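Local coordinates for MamA (Candidatus Magnetobacterium bavaricum, PDB 3VTX), which is of unknown function but is a tetratricopeptide-repeat protein that probably serves as a helical scaffold for protein-protein interactions, at residues Gly19-Ala24 with Gly46-Asp51; Arg98-Asn103 with Ala107-Lys112; Glu172-Ala175 with Ala180-Pro183. All blocks are in the same frame, centred on the assembly; numbering follows the deposited sequence.

Contact 1 of 3, residues Gly19-Ala24 with Gly46-Asp51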
ATOM      1  N   GLY A  19     -12.018  18.000   0.976  1.00 38.23           N
ATOM      2  CA  GLY A  19     -12.780  16.836   0.512  1.00 37.07           C
ATOM      3  C   GLY A  19     -13.349  17.139  -0.891  1.00 35.08           C
ATOM      4  O   GLY A  19     -14.122  16.354  -1.431  1.00 36.12           O
ATOM      5  N   ASP A  20     -12.985  18.279  -1.431  1.00 33.10           N
ATOM      6  CA  ASP A  20     -13.374  18.687  -2.830  1.00 32.24           C
ATOM      7  C   ASP A  20     -12.354  18.109  -3.802  1.00 28.56           C
ATOM      8  O   ASP A  20     -11.459  18.782  -4.310  1.00 28.59           O
ATOM      9  CB  ASP A  20     -13.484  20.190  -2.958  1.00 31.34           C
ATOM     10  CG  ASP A  20     -13.842  20.663  -4.358  1.00 34.20           C
ATOM     11  OD1 ASP A  20     -14.195  19.808  -5.237  1.00 30.87           O
ATOM     12  OD2 ASP A  20     -13.669  21.882  -4.620  1.00 34.58           O
ATOM     13  N   PHE A  21     -12.476  16.815  -3.987  1.00 26.97           N
ATOM     14  CA  PHE A  21     -11.525  16.123  -4.784  1.00 26.38           C
ATOM     15  C   PHE A  21     -11.559  16.560  -6.293  1.00 23.49           C
ATOM     16  O   PHE A  21     -10.490  16.601  -6.906  1.00 22.26           O
ATOM     17  CB  PHE A  21     -11.678  14.606  -4.668  1.00 29.46           C
ATOM     18  CG  PHE A  21     -11.436  14.103  -3.283  1.00 33.22           C
ATOM     19  CD1 PHE A  21     -10.192  14.124  -2.753  1.00 38.87           C
ATOM     20  CD2 PHE A  21     -12.491  13.697  -2.485  1.00 43.60           C
ATOM     21  CE1 PHE A  21      -9.946  13.740  -1.426  1.00 41.51           C
ATOM     22  CE2 PHE A  21     -12.244  13.250  -1.159  1.00 45.40           C
ATOM     23  CZ  PHE A  21     -10.970  13.282  -0.656  1.00 42.65           C
ATOM     24  N   ASP A  22     -12.748  16.809  -6.846  1.00 25.04           N
ATOM     25  CA  ASP A  22     -12.793  17.348  -8.248  1.00 22.87           C
ATOM     26  C   ASP A  22     -12.046  18.655  -8.395  1.00 24.87           C
ATOM     27  O   ASP A  22     -11.201  18.857  -9.292  1.00 23.99           O
ATOM     28  CB  ASP A  22     -14.222  17.464  -8.705  1.00 24.31           C
ATOM     29  CG  ASP A  22     -14.298  17.899 -10.175  1.00 25.42           C
ATOM     30  OD1 ASP A  22     -14.163  17.020 -11.069  1.00 24.43           O
ATOM     31  OD2 ASP A  22     -14.388  19.104 -10.413  1.00 30.60           O
ATOM     32  N   GLY A  23     -12.273  19.590  -7.457  1.00 25.13           N
ATOM     33  CA  GLY A  23     -11.489  20.841  -7.465  1.00 24.92           C
ATOM     34  C   GLY A  23      -9.976  20.688  -7.311  1.00 22.83           C
ATOM     35  O   GLY A  23      -9.218  21.391  -7.968  1.00 24.25           O
ATOM     36  N   ALA A  24      -9.567  19.793  -6.428  1.00 23.35           N
ATOM     37  CA  ALA A  24      -8.156  19.531  -6.154  1.00 24.34           C
ATOM     38  C   ALA A  24      -7.566  19.029  -7.455  1.00 23.67           C
ATOM     39  O   ALA A  24      -6.525  19.470  -7.870  1.00 24.80           O
ATOM     40  CB  ALA A  24      -7.986  18.519  -5.044  1.00 25.71           C
ATOM     41  N   GLY A  46      -1.774  11.808  -8.138  1.00 21.65           N
ATOM     42  CA  GLY A  46      -1.898  10.350  -7.932  1.00 22.04           C
ATOM     43  C   GLY A  46      -2.583  10.043  -6.617  1.00 22.96           C
ATOM     44  O   GLY A  46      -3.491   9.224  -6.551  1.00 22.18           O
ATOM     45  N   LYS A  47      -2.115  10.666  -5.532  1.00 23.35           N
ATOM     46  CA  LYS A  47      -2.701  10.396  -4.221  1.00 23.10           C
ATOM     47  C   LYS A  47      -4.190  10.787  -4.127  1.00 23.11           C
ATOM     48  O   LYS A  47      -4.959  10.117  -3.403  1.00 24.67           O
ATOM     49  CB  LYS A  47      -1.926  11.112  -3.152  1.00 23.55           C
ATOM     50  CG  LYS A  47      -0.583  10.586  -2.839  1.00 24.37           C
ATOM     51  CD  LYS A  47       0.112  11.436  -1.807  1.00 29.22           C
ATOM     52  CE  LYS A  47       1.421  10.771  -1.378  1.00 32.39           C
ATOM     53  NZ  LYS A  47       2.222  11.651  -0.405  1.00 33.64           N
ATOM     54  N   THR A  48      -4.557  11.876  -4.809  1.00 22.71           N
ATOM     55  CA  THR A  48      -5.931  12.352  -4.832  1.00 21.34           C
ATOM     56  C   THR A  48      -6.828  11.313  -5.520  1.00 21.03           C
ATOM     57  O   THR A  48      -7.892  11.024  -5.011  1.00 20.30           O
ATOM     58  CB  THR A  48      -6.079  13.689  -5.453  1.00 22.53           C
ATOM     59  OG1 THR A  48      -5.194  14.628  -4.798  1.00 27.28           O
ATOM     60  CG2 THR A  48      -7.530  14.203  -5.399  1.00 22.16           C
ATOM     61  N   TYR A  49      -6.378  10.769  -6.647  1.00 20.76           N
ATOM     62  CA  TYR A  49      -7.141   9.757  -7.295  1.00 21.46           C
ATOM     63  C   TYR A  49      -7.225   8.507  -6.413  1.00 20.60           C
ATOM     64  O   TYR A  49      -8.217   7.815  -6.415  1.00 21.35           O
ATOM     65  CB  TYR A  49      -6.578   9.464  -8.707  1.00 20.06           C
ATOM     66  CG  TYR A  49      -7.056  10.409  -9.798  1.00 19.43           C
ATOM     67  CD1 TYR A  49      -8.427  10.513 -10.108  1.00 19.03           C
ATOM     68  CD2 TYR A  49      -6.149  11.143 -10.555  1.00 20.46           C
ATOM     69  CE1 TYR A  49      -8.878  11.253 -11.164  1.00 19.91           C
ATOM     70  CE2 TYR A  49      -6.602  11.975 -11.590  1.00 22.54           C
ATOM     71  CZ  TYR A  49      -7.966  12.034 -11.868  1.00 23.73           C
ATOM     72  OH  TYR A  49      -8.375  12.811 -12.913  1.00 24.18           O
ATOM     73  N   MET A  50      -6.183   8.177  -5.652  1.00 20.87           N
ATOM     74  CA  MET A  50      -6.264   7.003  -4.754  1.00 23.25           C
ATOM     75  C   MET A  50      -7.292   7.268  -3.660  1.00 24.46           C
ATOM     76  O   MET A  50      -8.025   6.344  -3.322  1.00 23.97           O
ATOM     77  CB  MET A  50      -4.904   6.670  -4.141  1.00 22.12           C
ATOM     78  CG  MET A  50      -3.860   6.208  -5.139  1.00 23.51           C
ATOM     79  SD  MET A  50      -4.258   4.735  -6.066  1.00 23.86           S
ATOM     80  CE  MET A  50      -4.005   3.443  -4.739  1.00 21.49           C
ATOM     81  N   ASP A  51      -7.370   8.498  -3.179  1.00 23.80           N
ATOM     82  CA  ASP A  51      -8.317   8.907  -2.125  1.00 27.04           C
ATOM     83  C   ASP A  51      -9.765   8.624  -2.531  1.00 28.59           C
ATOM     84  O   ASP A  51     -10.617   8.245  -1.707  1.00 30.43           O
ATOM     85  CB  ASP A  51      -8.175  10.390  -1.768  1.00 27.80           C
ATOM     86  CG  ASP A  51      -6.972  10.727  -0.868  1.00 34.59           C
ATOM     87  OD1 ASP A  51      -6.381   9.832  -0.232  1.00 39.28           O
ATOM     88  OD2 ASP A  51      -6.675  11.952  -0.855  1.00 39.44           O
TER
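Asp51 OD2 has two neighbours of different kinds: it lies 3.8 Å from Phe21 CE1 and is also salt-bridged to Arg16 NH1 of helix 5-18. The site belongs to a tetratricopeptide repeat array, whose helices stack side by side; here the first turn of helix 21-34 meets the last turns of helix 39-51. Phe21 carries the contact. Its CG stands beside the backbone N and anti to the carbonyl carbon (chi1 -63°), which swings the ring across to the other helix. Thr48 CG2 comes to the ring edge, close to its plane, 3.8 Å from Phe21 CD1. Asp51 crosses the ring at about a right angle, with the carboxylate and ring planes 62° apart, and its CB also touches Phe21 CE1. The same Thr48 methyl reaches Ala24, at 4.4 Å from CG2 to CB, while Thr48 OG1 turns back to Lys44 O within its own helix, leaving the methyl for the packing. The turn before helix 21-34 also packs on the ring: Gly19, closing helix 5-18 in a Schellman motif with positive phi, lays its C 3.9 Å above one ring face, nearer the ring's margin than its middle. Asp20 then N-caps the new helix, its OD1 accepting from Gly23 N at 2.9 Å, with the donor above the carboxylate plane rather than in it.

Contact 2 of 3, residues Arg98-Asn103 with Ala107-Lys112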
ATOM      1  N   ARG A  98      10.662  -2.448  -5.864  1.00 28.75           N
ATOM      2  CA  ARG A  98      11.382  -1.198  -5.913  1.00 30.08           C
ATOM      3  C   ARG A  98      11.214  -0.392  -4.681  1.00 28.58           C
ATOM      4  O   ARG A  98      12.174   0.194  -4.223  1.00 28.62           O
ATOM      5  CB  ARG A  98      11.111  -0.392  -7.158  1.00 30.95           C
ATOM      6  CG  ARG A  98      11.735  -1.066  -8.404  1.00 37.59           C
ATOM      7  CD  ARG A  98      11.780  -0.200  -9.654  1.00 45.47           C
ATOM      8  NE  ARG A  98      10.925  -0.747 -10.714  1.00 52.20           N
ATOM      9  CZ  ARG A  98      11.261  -1.670 -11.618  1.00 55.30           C
ATOM     10  NH1 ARG A  98      12.485  -2.198 -11.663  1.00 58.89           N
ATOM     11  NH2 ARG A  98      10.353  -2.053 -12.504  1.00 55.64           N
ATOM     12  N   ALA A  99      10.004  -0.366  -4.106  1.00 26.98           N
ATOM     13  CA  ALA A  99       9.771   0.355  -2.865  1.00 25.20           C
ATOM     14  C   ALA A  99      10.633  -0.187  -1.725  1.00 26.28           C
ATOM     15  O   ALA A  99      11.186   0.560  -0.865  1.00 29.97           O
ATOM     16  CB  ALA A  99       8.273   0.253  -2.447  1.00 23.33           C
ATOM     17  N   ILE A 100      10.668  -1.494  -1.649  1.00 26.74           N
ATOM     18  CA  ILE A 100      11.366  -2.199  -0.590  1.00 27.50           C
ATOM     19  C   ILE A 100      12.889  -1.999  -0.785  1.00 29.18           C
ATOM     20  O   ILE A 100      13.655  -1.962   0.179  1.00 32.17           O
ATOM     21  CB  ILE A 100      11.011  -3.687  -0.627  1.00 27.38           C
ATOM     22  CG1 ILE A 100       9.600  -3.835  -0.034  1.00 27.33           C
ATOM     23  CG2 ILE A 100      12.043  -4.552   0.150  1.00 28.07           C
ATOM     24  CD1 ILE A 100       8.981  -5.168  -0.426  1.00 27.68           C
ATOM     25  N   ALA A 101      13.322  -2.006  -2.029  1.00 31.33           N
ATOM     26  CA  ALA A 101      14.783  -1.847  -2.302  1.00 32.49           C
ATOM     27  C   ALA A 101      15.157  -0.464  -1.811  1.00 33.46           C
ATOM     28  O   ALA A 101      16.235  -0.280  -1.217  1.00 35.67           O
ATOM     29  CB  ALA A 101      15.101  -2.026  -3.812  1.00 32.54           C
ATOM     30  N   LEU A 102      14.278   0.511  -2.009  1.00 32.02           N
ATOM     31  CA  LEU A 102      14.499   1.858  -1.553  1.00 33.54           C
ATOM     32  C   LEU A 102      14.307   2.060  -0.068  1.00 33.69           C
ATOM     33  O   LEU A 102      14.787   3.037   0.455  1.00 33.51           O
ATOM     34  CB  LEU A 102      13.664   2.889  -2.306  1.00 33.06           C
ATOM     35  CG  LEU A 102      13.959   3.044  -3.805  1.00 33.44           C
ATOM     36  CD1 LEU A 102      12.797   3.738  -4.466  1.00 31.28           C
ATOM     37  CD2 LEU A 102      15.239   3.834  -4.062  1.00 34.45           C
ATOM     38  N   ASN A 103      13.549   1.193   0.619  1.00 33.74           N
ATOM     39  CA  ASN A 103      13.346   1.305   2.056  1.00 31.41           C
ATOM     40  C   ASN A 103      13.149  -0.137   2.547  1.00 34.22           C
ATOM     41  O   ASN A 103      12.038  -0.708   2.477  1.00 31.21           O
ATOM     42  CB  ASN A 103      12.162   2.231   2.414  1.00 33.55           C
ATOM     43  CG  ASN A 103      11.816   2.239   3.971  1.00 31.24           C
ATOM     44  OD1 ASN A 103      12.463   1.554   4.753  1.00 36.61           O
ATOM     45  ND2 ASN A 103      10.760   2.998   4.345  1.00 39.95           N
ATOM     46  N   ALA A 107       7.314  -1.687   6.108  1.00 28.98           N
ATOM     47  CA  ALA A 107       6.399  -2.807   6.440  1.00 28.22           C
ATOM     48  C   ALA A 107       5.165  -2.875   5.574  1.00 27.72           C
ATOM     49  O   ALA A 107       4.731  -3.955   5.235  1.00 26.07           O
ATOM     50  CB  ALA A 107       5.983  -2.676   7.920  1.00 27.42           C
ATOM     51  N   ASP A 108       4.572  -1.749   5.225  1.00 27.33           N
ATOM     52  CA  ASP A 108       3.392  -1.765   4.372  1.00 27.64           C
ATOM     53  C   ASP A 108       3.637  -2.378   3.006  1.00 25.86           C
ATOM     54  O   ASP A 108       2.748  -3.089   2.471  1.00 22.39           O
ATOM     55  CB  ASP A 108       2.814  -0.372   4.211  1.00 27.84           C
ATOM     56  CG  ASP A 108       1.855  -0.002   5.381  1.00 37.47           C
ATOM     57  OD1 ASP A 108       0.728  -0.604   5.550  1.00 42.20           O
ATOM     58  OD2 ASP A 108       2.226   0.972   6.044  1.00 46.93           O
ATOM     59  N   ALA A 109       4.813  -2.127   2.474  1.00 24.64           N
ATOM     60  CA  ALA A 109       5.209  -2.662   1.209  1.00 24.95           C
ATOM     61  C   ALA A 109       5.427  -4.138   1.262  1.00 23.11           C
ATOM     62  O   ALA A 109       5.030  -4.835   0.314  1.00 23.69           O
ATOM     63  CB  ALA A 109       6.500  -1.940   0.705  1.00 23.99           C
ATOM     64  N   TYR A 110       6.072  -4.647   2.315  1.00 23.39           N
ATOM     65  CA  TYR A 110       6.301  -6.073   2.404  1.00 22.99           C
ATOM     66  C   TYR A 110       4.920  -6.767   2.557  1.00 23.03           C
ATOM     67  O   TYR A 110       4.712  -7.837   1.976  1.00 23.37           O
ATOM     68  CB  TYR A 110       7.099  -6.485   3.598  1.00 24.12           C
ATOM     69  CG  TYR A 110       8.598  -6.265   3.461  1.00 24.66           C
ATOM     70  CD1 TYR A 110       9.190  -5.226   4.124  1.00 30.13           C
ATOM     71  CD2 TYR A 110       9.371  -7.089   2.678  1.00 28.92           C
ATOM     72  CE1 TYR A 110      10.581  -5.034   4.023  1.00 31.11           C
ATOM     73  CE2 TYR A 110      10.785  -6.893   2.563  1.00 29.44           C
ATOM     74  CZ  TYR A 110      11.338  -5.833   3.245  1.00 31.78           C
ATOM     75  OH  TYR A 110      12.760  -5.642   3.215  1.00 31.20           O
ATOM     76  N   TYR A 111       4.025  -6.184   3.357  1.00 22.23           N
ATOM     77  CA  TYR A 111       2.687  -6.796   3.581  1.00 21.73           C
ATOM     78  C   TYR A 111       1.907  -6.861   2.264  1.00 21.40           C
ATOM     79  O   TYR A 111       1.442  -7.932   1.860  1.00 20.21           O
ATOM     80  CB  TYR A 111       1.885  -6.150   4.682  1.00 20.01           C
ATOM     81  CG  TYR A 111       0.653  -6.920   5.056  1.00 18.76           C
ATOM     82  CD1 TYR A 111       0.784  -8.234   5.449  1.00 19.51           C
ATOM     83  CD2 TYR A 111      -0.588  -6.398   4.916  1.00 21.75           C
ATOM     84  CE1 TYR A 111      -0.345  -9.009   5.756  1.00 20.10           C
ATOM     85  CE2 TYR A 111      -1.737  -7.174   5.201  1.00 20.82           C
ATOM     86  CZ  TYR A 111      -1.571  -8.463   5.624  1.00 19.35           C
ATOM     87  OH  TYR A 111      -2.714  -9.195   5.911  1.00 20.41           O
ATOM     88  N   LYS A 112       1.868  -5.758   1.551  1.00 21.07           N
ATOM     89  CA  LYS A 112       1.194  -5.736   0.246  0.50 19.76           C
ATOM     90  C   LYS A 112       1.816  -6.735  -0.729  1.00 20.79           C
ATOM     91  O   LYS A 112       1.088  -7.442  -1.494  1.00 20.06           O
ATOM     92  CB  LYS A 112       1.195  -4.320  -0.388  0.50 20.86           C
ATOM     93  CG  LYS A 112       0.238  -3.289   0.213  0.50 19.08           C
ATOM     94  CD  LYS A 112      -1.266  -3.402  -0.140  0.50 20.85           C
ATOM     95  CE  LYS A 112      -1.917  -1.983  -0.193  0.50 19.09           C
ATOM     96  NZ  LYS A 112      -3.400  -2.079  -0.388  0.50 23.75           N
TER
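Ile100 sets its CD1 methyl over one face of the Tyr110 ring, 4.0 Å from the centroid, in a CH-pi contact. The methyl is displaced from the centre toward Tyr110 CD2. Its other branch, CG2, follows the same side chain outward to the phenol end, 3.4 Å from Tyr110 CZ, so that the two methyls together span the ring from near its root to its hydroxyl. This reach along the ring follows from the first torsion of Ile100 (chi1 -76°), which puts CG2 anti to the backbone N, while CG1 stands next to that N. CG1 is then left to meet Ala109 CB at 3.7 Å, and one residue back Ala99 CB faces the same methyl at 4.2 Å. Alanines at these places probably help the helix ends approach: the axes of 98-102 and 107-112 come to 9.2 Å at 148°, a roughly antiparallel pair joined by a short loop, as at the junctions of tetratricopeptide repeat proteins. The loop itself also positions the ring. Tyr110 OH donates to the carbonyl O of Thr104, tying the end of the side chain to the connection it lies beside, and Asn103 OD1 accepts from Val105 N just after helix 89-102 ends. Farther out, Lys132, Thr133 and Ile136 of helix 123-136 touch Tyr110.

Contact 3 of 3, residues Glu172-Ala175 with Ala180-Pro183; sequences EKKA and ALVP
Leu181 reaches back from the C-terminal tail to the last short helix, 172-177, where it meets Lys174 and Ala175. Its CB leaves the backbone in the direction of the helix and acts as the stalk. CG comes next, 4.1 Å from Ala175 CA, and there the side chain forks. CD1 lies along the aliphatic part of Lys174, 4.0 Å from both CG and CE of that lysine. CD2 goes to the main chain instead, 3.5 Å from Lys174 O and 4.1 Å from Ala175 CA. Lys174 offers its length because its CG is anti to the backbone N (chi1 -176°) and the chain stays extended beyond it; the two side chains run alongside each other, pointing opposite ways. Here the tail lies back against the C-terminal end of a tetratricopeptide repeat array. The contact is at the surface, and both Leu181 and Ala175 also touch a neighbouring molecule in the crystal. Methyl groups resting on lysine methylenes and helix backbone give van der Waals contact without directional bonds, so the tail is probably held only lightly here.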
ATOM      1  N   GLU A 172      -4.951 -12.213  23.614  1.00 21.35           N
ATOM      2  CA  GLU A 172      -5.584 -13.034  24.579  1.00 23.74           C
ATOM      3  C   GLU A 172      -5.623 -12.355  25.972  1.00 24.34           C
ATOM      4  O   GLU A 172      -6.653 -12.449  26.654  1.00 22.67           O
ATOM      5  CB  GLU A 172      -5.069 -14.479  24.607  1.00 27.46           C
ATOM      6  CG  GLU A 172      -3.777 -14.635  25.239  1.00 32.66           C
ATOM      7  CD  GLU A 172      -3.275 -16.076  25.286  1.00 40.28           C
ATOM      8  OE1 GLU A 172      -2.320 -16.239  26.112  1.00 42.31           O
ATOM      9  OE2 GLU A 172      -3.798 -17.004  24.561  1.00 37.59           O
ATOM     10  N   LYS A 173      -4.537 -11.681  26.345  1.00 24.11           N
ATOM     11  CA  LYS A 173      -4.569 -10.910  27.631  1.00 27.45           C
ATOM     12  C   LYS A 173      -5.595  -9.794  27.627  1.00 26.18           C
ATOM     13  O   LYS A 173      -6.374  -9.701  28.528  1.00 26.21           O
ATOM     14  CB  LYS A 173      -3.174 -10.360  27.991  1.00 28.72           C
ATOM     15  CG  LYS A 173      -3.042  -9.711  29.404  1.00 35.20           C
ATOM     16  CD  LYS A 173      -1.527  -9.497  29.773  1.00 41.22           C
ATOM     17  CE  LYS A 173      -1.295  -9.165  31.261  0.50 44.27           C
ATOM     18  NZ  LYS A 173       0.064  -8.576  31.477  0.50 45.75           N
ATOM     19  N   LYS A 174      -5.605  -8.964  26.608  1.00 25.86           N
ATOM     20  CA  LYS A 174      -6.539  -7.883  26.463  1.00 28.08           C
ATOM     21  C   LYS A 174      -7.958  -8.434  26.475  1.00 27.59           C
ATOM     22  O   LYS A 174      -8.824  -7.855  27.076  1.00 25.97           O
ATOM     23  CB  LYS A 174      -6.323  -7.236  25.087  1.00 30.94           C
ATOM     24  CG  LYS A 174      -7.143  -6.012  24.775  1.00 35.05           C
ATOM     25  CD  LYS A 174      -6.544  -5.252  23.570  1.00 40.03           C
ATOM     26  CE  LYS A 174      -7.545  -4.317  22.860  0.50 41.51           C
ATOM     27  NZ  LYS A 174      -6.840  -3.404  21.887  0.50 41.77           N
ATOM     28  N   ALA A 175      -8.171  -9.559  25.758  1.00 25.23           N
ATOM     29  CA  ALA A 175      -9.570 -10.058  25.638  1.00 24.82           C
ATOM     30  C   ALA A 175     -10.143 -10.414  27.016  1.00 25.23           C
ATOM     31  O   ALA A 175     -11.374 -10.253  27.235  1.00 25.94           O
ATOM     32  CB  ALA A 175      -9.625 -11.265  24.645  1.00 23.91           C
ATOM     33  N   ALA A 180     -13.185  -2.811  27.065  1.00 35.34           N
ATOM     34  CA  ALA A 180     -13.698  -2.340  25.753  1.00 38.51           C
ATOM     35  C   ALA A 180     -13.008  -3.039  24.547  1.00 42.13           C
ATOM     36  O   ALA A 180     -12.067  -2.534  23.960  1.00 45.95           O
ATOM     37  CB  ALA A 180     -13.631  -0.755  25.620  1.00 40.61           C
ATOM     38  N   LEU A 181     -13.537  -4.183  24.135  1.00 43.01           N
ATOM     39  CA  LEU A 181     -12.945  -4.985  23.056  1.00 42.92           C
ATOM     40  C   LEU A 181     -13.491  -4.688  21.710  1.00 42.47           C
ATOM     41  O   LEU A 181     -12.695  -4.462  20.735  1.00 38.76           O
ATOM     42  CB  LEU A 181     -13.103  -6.485  23.302  1.00 43.02           C
ATOM     43  CG  LEU A 181     -11.841  -7.074  23.901  1.00 47.89           C
ATOM     44  CD1 LEU A 181     -10.628  -6.810  22.950  1.00 43.51           C
ATOM     45  CD2 LEU A 181     -11.601  -6.540  25.345  1.00 45.86           C
ATOM     46  N   VAL A 182     -14.823  -4.739  21.596  1.00 41.61           N
ATOM     47  CA  VAL A 182     -15.433  -4.716  20.296  1.00 44.05           C
ATOM     48  C   VAL A 182     -15.401  -3.270  19.725  1.00 48.16           C
ATOM     49  O   VAL A 182     -15.370  -2.324  20.501  1.00 49.93           O
ATOM     50  CB  VAL A 182     -16.832  -5.379  20.354  1.00 43.40           C
ATOM     51  CG1 VAL A 182     -17.438  -5.426  19.006  1.00 44.78           C
ATOM     52  CG2 VAL A 182     -16.720  -6.836  20.934  1.00 40.31           C
ATOM     53  N   PRO A 183     -15.335  -3.100  18.382  1.00 52.75           N
ATOM     54  CA  PRO A 183     -15.297  -1.706  17.827  1.00 56.26           C
ATOM     55  C   PRO A 183     -16.506  -0.859  18.270  1.00 59.14           C
ATOM     56  O   PRO A 183     -17.607  -1.393  18.455  1.00 61.34           O
ATOM     57  CB  PRO A 183     -15.298  -1.917  16.289  1.00 55.82           C
ATOM     58  CG  PRO A 183     -15.732  -3.432  16.069  1.00 54.62           C
ATOM     59  CD  PRO A 183     -15.186  -4.116  17.315  1.00 53.29           C
TER

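In the fold
The three contacts follow one another along the chain and sample an all-helical tetratricopeptide repeat protein from its N-terminal part to its C-terminal tail. Contact 1 joins helices 21-34 and 39-51, contact 2 joins helices 89-102 and 107-119, and contact 3 returns the tail to helix 172-177; no helix is shared. Centres of contacts 1 and 2 are about 24 Å apart, those of 2 and 3 about 30 Å, and those of 1 and 3 about 36 Å. None touches another. The centre of contact 2 is about 9 Å from that of the chain, that of contact 3 about 27 Å; the path bends at contact 2, consistent with a curved array built from local helix packing.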